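Local coordinates for protein ylmH (Streptococcus pneumoniae, PDB 2FPH) that probably takes part in cell division and binds nucleic acid, through a domain resembling RNA-recognition motifs, although its exact role is unsettled, at residues Leu53-Ser57 / Arg68-Asp74; Thr33-Asn37 / Arg116-Gly120. All blocks are in the same frame, centred on the assembly; numbering follows the deposited sequence. Where two conformers were deposited one is given.

In the fold
Interaction 1 (Leu53-Ser57 with Arg68-Asp74) is a β-hairpin within the N-terminal part of ylmH; interaction 2 (Thr33-Asn37 with Arg116-Gly120) brings that part against the putative RNA-binding region. Their centres lie about 16 Å apart, yet they touch. At Arg68 and Val69 the hairpin meets Thr33: Arg68 NE is 2.8 Å from Thr33 O and Val69 N 2.9 Å from Thr33 OG1, both probable hydrogen bonds. Packing continues the junction, with Arg68 CD 3.8 Å from Phe35 CE2 and Val69 CG2 3.8 Å from Ile36 CD1. Phe35 thus touches the hairpin and the RRM-like region alike.

Interaction 1 of 2, residues Leu53-Ser57 / Arg68-Asp74; sequences LACSS and RVLLYPD
The Tyr72 ring lies across the neighbouring strand, one face covered by Ala54, whose CB is 3.3 Å from Tyr72 CE2. This is an antiparallel β-hairpin: strands 54-57 and 69-72 run at 164° with axes 4.7 Å apart, and 69-72 is the middle strand of a three-stranded sheet completed by 31-32. Ala54-Tyr72 and Ser56-Leu70 are hydrogen-bonded pairs; Cys55-Leu71 and Ser57-Val69, with CA atoms 4.7 and 4.4 Å apart, are non-hydrogen-bonded. The Ser56 pair is tight, Leu70 N to Ser56 O 2.8 Å and Ser56 N to Leu70 O 3.0 Å. Tyr72 N to Ala54 O is 3.1 Å, while Ala54 N to Tyr72 O is weak at 3.3 Å.

Side chains alternate between the faces. Cys55, Ser57, Val69 and Leu71 face helix 38-50; Cys55 SG (chi1 t) sits 3.6 Å from Val69 CG1 and 4.0 Å from Leu71 CD2, Leu71 also touches helix 11-27, and Ser57 OG is hydrogen-bonded to Glu41 OE2. Ala54, Ser56, Leu70 and Tyr72 share the other face, where Phe83 touches Ser56 and Leu70. Chi1 of Tyr72 is p, bringing CE1 3.5 Å from Ser56 OG. Beside the weak bond, a water accepts from Ala54 N (3.2 Å) and donates to Tyr72 O (2.6 Å) and to Asp74 OD1 (2.5 Å).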
loop_
_atom_site.group_PDB
_atom_site.type_symbol
_atom_site.label_atom_id
_atom_site.label_comp_id
_atom_site.label_asym_id
_atom_site.label_seq_id
_atom_site.Cartn_x
_atom_site.Cartn_y
_atom_site.Cartn_z
ATOM N N LEU A 53 17.401 9.341 8.264
ATOM C CA LEU A 53 16.623 8.277 8.869
ATOM C C LEU A 53 16.706 7.113 7.908
ATOM O O LEU A 53 16.642 7.324 6.688
ATOM C CB LEU A 53 15.138 8.700 8.990
ATOM C CG LEU A 53 14.623 9.511 10.185
ATOM C CD1 LEU A 53 13.079 9.646 10.003
ATOM C CD2 LEU A 53 14.900 8.809 11.452
ATOM N N ALA A 54 16.804 5.900 8.434
ATOM C CA ALA A 54 16.692 4.701 7.580
ATOM C C ALA A 54 15.276 4.534 7.047
ATOM O O ALA A 54 14.308 4.952 7.664
ATOM C CB ALA A 54 17.143 3.493 8.292
ATOM N N CYS A 55 15.179 3.973 5.842
ATOM C CA CYS A 55 13.952 3.904 5.089
ATOM C C CYS A 55 13.963 2.523 4.400
ATOM O O CYS A 55 14.990 2.177 3.838
ATOM C CB CYS A 55 13.958 5.048 4.030
ATOM S SG CYS A 55 12.540 5.332 3.014
ATOM N N SER A 56 12.905 1.717 4.544
ATOM C CA SER A 56 12.715 0.509 3.712
ATOM C C SER A 56 11.323 0.550 3.090
ATOM O O SER A 56 10.393 0.973 3.723
ATOM C CB SER A 56 12.918 -0.791 4.514
ATOM O OG SER A 56 12.078 -0.831 5.619
ATOM N N SER A 57 11.229 0.167 1.818
ATOM C CA SER A 57 10.006 0.138 1.067
ATOM C C SER A 57 9.533 -1.283 0.929
ATOM O O SER A 57 10.376 -2.185 0.692
ATOM C CB SER A 57 10.234 0.691 -0.326
ATOM O OG SER A 57 9.132 0.414 -1.163
ATOM N N ARG A 68 4.181 0.459 0.731
ATOM C CA ARG A 68 4.248 1.152 2.025
ATOM C C ARG A 68 5.691 1.264 2.455
ATOM O O ARG A 68 6.565 0.448 2.081
ATOM C CB ARG A 68 3.435 0.425 3.100
ATOM C CG ARG A 68 2.016 0.151 2.766
ATOM C CD ARG A 68 1.183 -0.504 3.874
ATOM N NE ARG A 68 0.935 0.414 4.981
ATOM C CZ ARG A 68 0.257 0.118 6.060
ATOM N NH1 ARG A 68 -0.200 -1.091 6.201
ATOM N NH2 ARG A 68 -0.024 1.047 6.980
ATOM N N VAL A 69 5.996 2.314 3.216
ATOM C CA VAL A 69 7.351 2.585 3.588
ATOM C C VAL A 69 7.468 2.615 5.073
ATOM O O VAL A 69 6.578 3.108 5.806
ATOM C CB VAL A 69 7.854 3.963 2.942
ATOM C CG1 VAL A 69 9.113 4.539 3.552
ATOM C CG2 VAL A 69 8.043 3.847 1.408
ATOM N N LEU A 70 8.589 2.114 5.533
ATOM C CA LEU A 70 8.881 2.191 6.956
ATOM C C LEU A 70 10.028 3.156 7.165
ATOM O O LEU A 70 11.078 3.061 6.520
ATOM C CB LEU A 70 9.218 0.808 7.434
ATOM C CG LEU A 70 8.136 -0.162 7.767
ATOM C CD1 LEU A 70 8.736 -1.548 7.804
ATOM C CD2 LEU A 70 7.561 0.364 9.154
ATOM N N LEU A 71 9.838 4.124 8.065
ATOM C CA LEU A 71 10.885 5.084 8.455
ATOM C C LEU A 71 11.325 4.706 9.859
ATOM O O LEU A 71 10.452 4.486 10.685
ATOM C CB LEU A 71 10.300 6.499 8.411
ATOM C CG LEU A 71 9.857 7.009 7.018
ATOM C CD1 LEU A 71 9.003 8.272 6.994
ATOM C CD2 LEU A 71 11.040 7.265 6.178
ATOM N N TYR A 72 12.635 4.653 10.203
ATOM C CA TYR A 72 13.013 4.078 11.490
ATOM C C TYR A 72 14.410 4.455 11.957
ATOM O O TYR A 72 15.239 4.853 11.140
ATOM C CB TYR A 72 12.848 2.573 11.516
ATOM C CG TYR A 72 13.526 1.889 10.352
ATOM C CD1 TYR A 72 12.869 1.752 9.153
ATOM C CD2 TYR A 72 14.832 1.408 10.441
ATOM C CE1 TYR A 72 13.478 1.178 8.055
ATOM C CE2 TYR A 72 15.457 0.789 9.294
ATOM C CZ TYR A 72 14.750 0.672 8.142
ATOM O OH TYR A 72 15.334 0.101 7.004
ATOM N N PRO A 73 14.598 4.464 13.280
ATOM C CA PRO A 73 15.936 4.631 13.860
ATOM C C PRO A 73 16.769 3.375 13.599
ATOM O O PRO A 73 16.200 2.326 13.324
ATOM C CB PRO A 73 15.649 4.780 15.349
ATOM C CG PRO A 73 14.226 5.157 15.415
ATOM C CD PRO A 73 13.595 4.319 14.350
ATOM N N ASP A 74 18.082 3.476 13.830
ATOM C CA ASP A 74 19.055 2.455 13.395
ATOM C C ASP A 74 19.001 1.119 14.140
ATOM O O ASP A 74 19.315 0.049 13.544
ATOM C CB ASP A 74 20.458 3.017 13.446
ATOM C CG ASP A 74 20.688 4.142 12.433
ATOM O OD1 ASP A 74 20.019 4.201 11.358
ATOM O OD2 ASP A 74 21.528 5.041 12.644
HETATM O O HOH W 1 17.810 5.356 11.435
HETATM O O HOH W 2 16.710 -0.307 3.915
#

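Interaction 2 of 2, residues Thr33-Asn37 / Arg116-Gly120; sequences TPFIN and RKLFG
Thr33, just past strand 31-32, donates from OG1 to Pro34 O of the next residue at 2.8 Å; the same OG1 accepts from Val69 N. Pro34 points toward Lys117, with CB 3.3 Å from Lys117 CD. Phe35 comes next, polyproline-II-like (phi/psi -67/133), and its N donates to Lys117 O at 3.0 Å; Lys117 is its CA partner across the contact, at 4.8 Å. With chi1 m, the Phe35 ring lies over the backbone where the 3-10 turn 116-118 passes into strand 119-123, so the N-terminal part's loop before helix 38-50 packs on an outer sheet strand of the putative RNA-binding domain. Phe119 C is 3.3 Å from Phe35 CD2, and Gly120 CA makes a CH-pi contact over the same ring, 3.8 Å from its centroid; an ideal CB on Gly120 would clash with Phe35 CE1. The Phe119 CA-to-CB bond points away, and its side chain touches helix 97-105. Ile36 adds its CG2, 3.8 Å from Lys117 CE. Asn37 then N-caps helix 38-50, its OD1 accepting from Gln40 N.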
loop_
_atom_site.group_PDB
_atom_site.type_symbol
_atom_site.label_atom_id
_atom_site.label_comp_id
_atom_site.label_asym_id
_atom_site.label_seq_id
_atom_site.Cartn_x
_atom_site.Cartn_y
_atom_site.Cartn_z
ATOM N N THR A 33 3.996 4.165 6.685
ATOM C CA THR A 33 3.180 5.002 5.857
ATOM C C THR A 33 1.986 4.261 5.297
ATOM O O THR A 33 1.918 2.988 5.300
ATOM C CB THR A 33 3.961 5.564 4.644
ATOM O OG1 THR A 33 4.210 4.508 3.654
ATOM C CG2 THR A 33 5.234 6.156 5.058
ATOM N N PRO A 34 1.039 5.003 4.749
ATOM C CA PRO A 34 -0.008 4.363 3.957
ATOM C C PRO A 34 0.557 3.887 2.638
ATOM O O PRO A 34 1.726 4.118 2.316
ATOM C CB PRO A 34 -0.971 5.503 3.673
ATOM C CG PRO A 34 -0.527 6.629 4.462
ATOM C CD PRO A 34 0.852 6.455 4.837
ATOM N N PHE A 35 -0.307 3.315 1.796
ATOM C CA PHE A 35 0.162 3.050 0.431
ATOM C C PHE A 35 0.422 4.353 -0.347
ATOM O O PHE A 35 -0.413 5.274 -0.340
ATOM C CB PHE A 35 -0.784 2.164 -0.329
ATOM C CG PHE A 35 -0.753 0.734 0.103
ATOM C CD1 PHE A 35 0.158 -0.132 -0.495
ATOM C CD2 PHE A 35 -1.620 0.230 1.043
ATOM C CE1 PHE A 35 0.204 -1.477 -0.182
ATOM C CE2 PHE A 35 -1.566 -1.156 1.396
ATOM C CZ PHE A 35 -0.650 -2.007 0.731
ATOM N N ILE A 36 1.581 4.387 -0.997
ATOM C CA ILE A 36 2.020 5.511 -1.848
ATOM C C ILE A 36 2.506 5.018 -3.190
ATOM O O ILE A 36 2.830 3.829 -3.367
ATOM C CB ILE A 36 3.152 6.312 -1.098
ATOM C CG1 ILE A 36 4.408 5.478 -0.823
ATOM C CG2 ILE A 36 2.628 6.910 0.205
ATOM C CD1 ILE A 36 5.568 6.296 -0.212
ATOM N N ASN A 37 2.507 5.910 -4.179
ATOM C CA ASN A 37 2.909 5.572 -5.541
ATOM C C ASN A 37 4.428 5.637 -5.731
ATOM O O ASN A 37 5.155 6.014 -4.806
ATOM C CB ASN A 37 2.073 6.391 -6.565
ATOM C CG ASN A 37 2.486 7.841 -6.647
ATOM O OD1 ASN A 37 3.640 8.200 -6.428
ATOM N ND2 ASN A 37 1.548 8.690 -7.058
ATOM N N ARG A 116 -7.950 5.060 -1.463
ATOM C CA ARG A 116 -6.854 4.460 -2.203
ATOM C C ARG A 116 -5.685 4.147 -1.274
ATOM O O ARG A 116 -4.939 3.217 -1.529
ATOM C CB ARG A 116 -6.339 5.398 -3.339
ATOM C CG ARG A 116 -5.035 6.126 -2.863
ATOM C CD ARG A 116 -4.511 7.242 -3.781
ATOM N NE ARG A 116 -3.619 8.184 -3.071
ATOM C CZ ARG A 116 -4.005 9.016 -2.104
ATOM N NH1 ARG A 116 -5.274 9.058 -1.703
ATOM N NH2 ARG A 116 -3.119 9.821 -1.526
ATOM N N LYS A 117 -5.477 4.969 -0.259
ATOM C CA LYS A 117 -4.291 4.804 0.614
ATOM C C LYS A 117 -4.314 3.528 1.483
ATOM O O LYS A 117 -3.252 3.170 2.123
ATOM C CB LYS A 117 -4.074 6.016 1.532
ATOM C CG LYS A 117 -3.430 7.208 0.864
ATOM C CD LYS A 117 -2.152 7.709 1.528
ATOM C CE LYS A 117 -0.989 8.037 0.579
ATOM N NZ LYS A 117 -0.319 9.343 0.972
ATOM N N LEU A 118 -5.476 2.851 1.550
ATOM C CA LEU A 118 -5.627 1.652 2.428
ATOM C C LEU A 118 -5.330 0.342 1.683
ATOM O O LEU A 118 -5.360 -0.735 2.285
ATOM C CB LEU A 118 -7.051 1.507 3.039
ATOM C CG LEU A 118 -7.523 2.664 3.932
ATOM C CD1 LEU A 118 -8.951 2.415 4.359
ATOM C CD2 LEU A 118 -6.578 2.783 5.129
ATOM N N PHE A 119 -5.034 0.434 0.408
ATOM C CA PHE A 119 -4.682 -0.725 -0.400
ATOM C C PHE A 119 -3.703 -0.328 -1.473
ATOM O O PHE A 119 -3.550 0.864 -1.790
ATOM C CB PHE A 119 -5.900 -1.435 -1.011
ATOM C CG PHE A 119 -6.737 -0.629 -1.967
ATOM C CD1 PHE A 119 -7.670 0.288 -1.490
ATOM C CD2 PHE A 119 -6.610 -0.783 -3.354
ATOM C CE1 PHE A 119 -8.385 1.068 -2.356
ATOM C CE2 PHE A 119 -7.381 -0.041 -4.213
ATOM C CZ PHE A 119 -8.279 0.881 -3.716
ATOM N N GLY A 120 -3.068 -1.342 -2.034
ATOM C CA GLY A 120 -2.047 -1.126 -3.039
ATOM C C GLY A 120 -2.547 -1.667 -4.360
ATOM O O GLY A 120 -3.634 -1.312 -4.811
#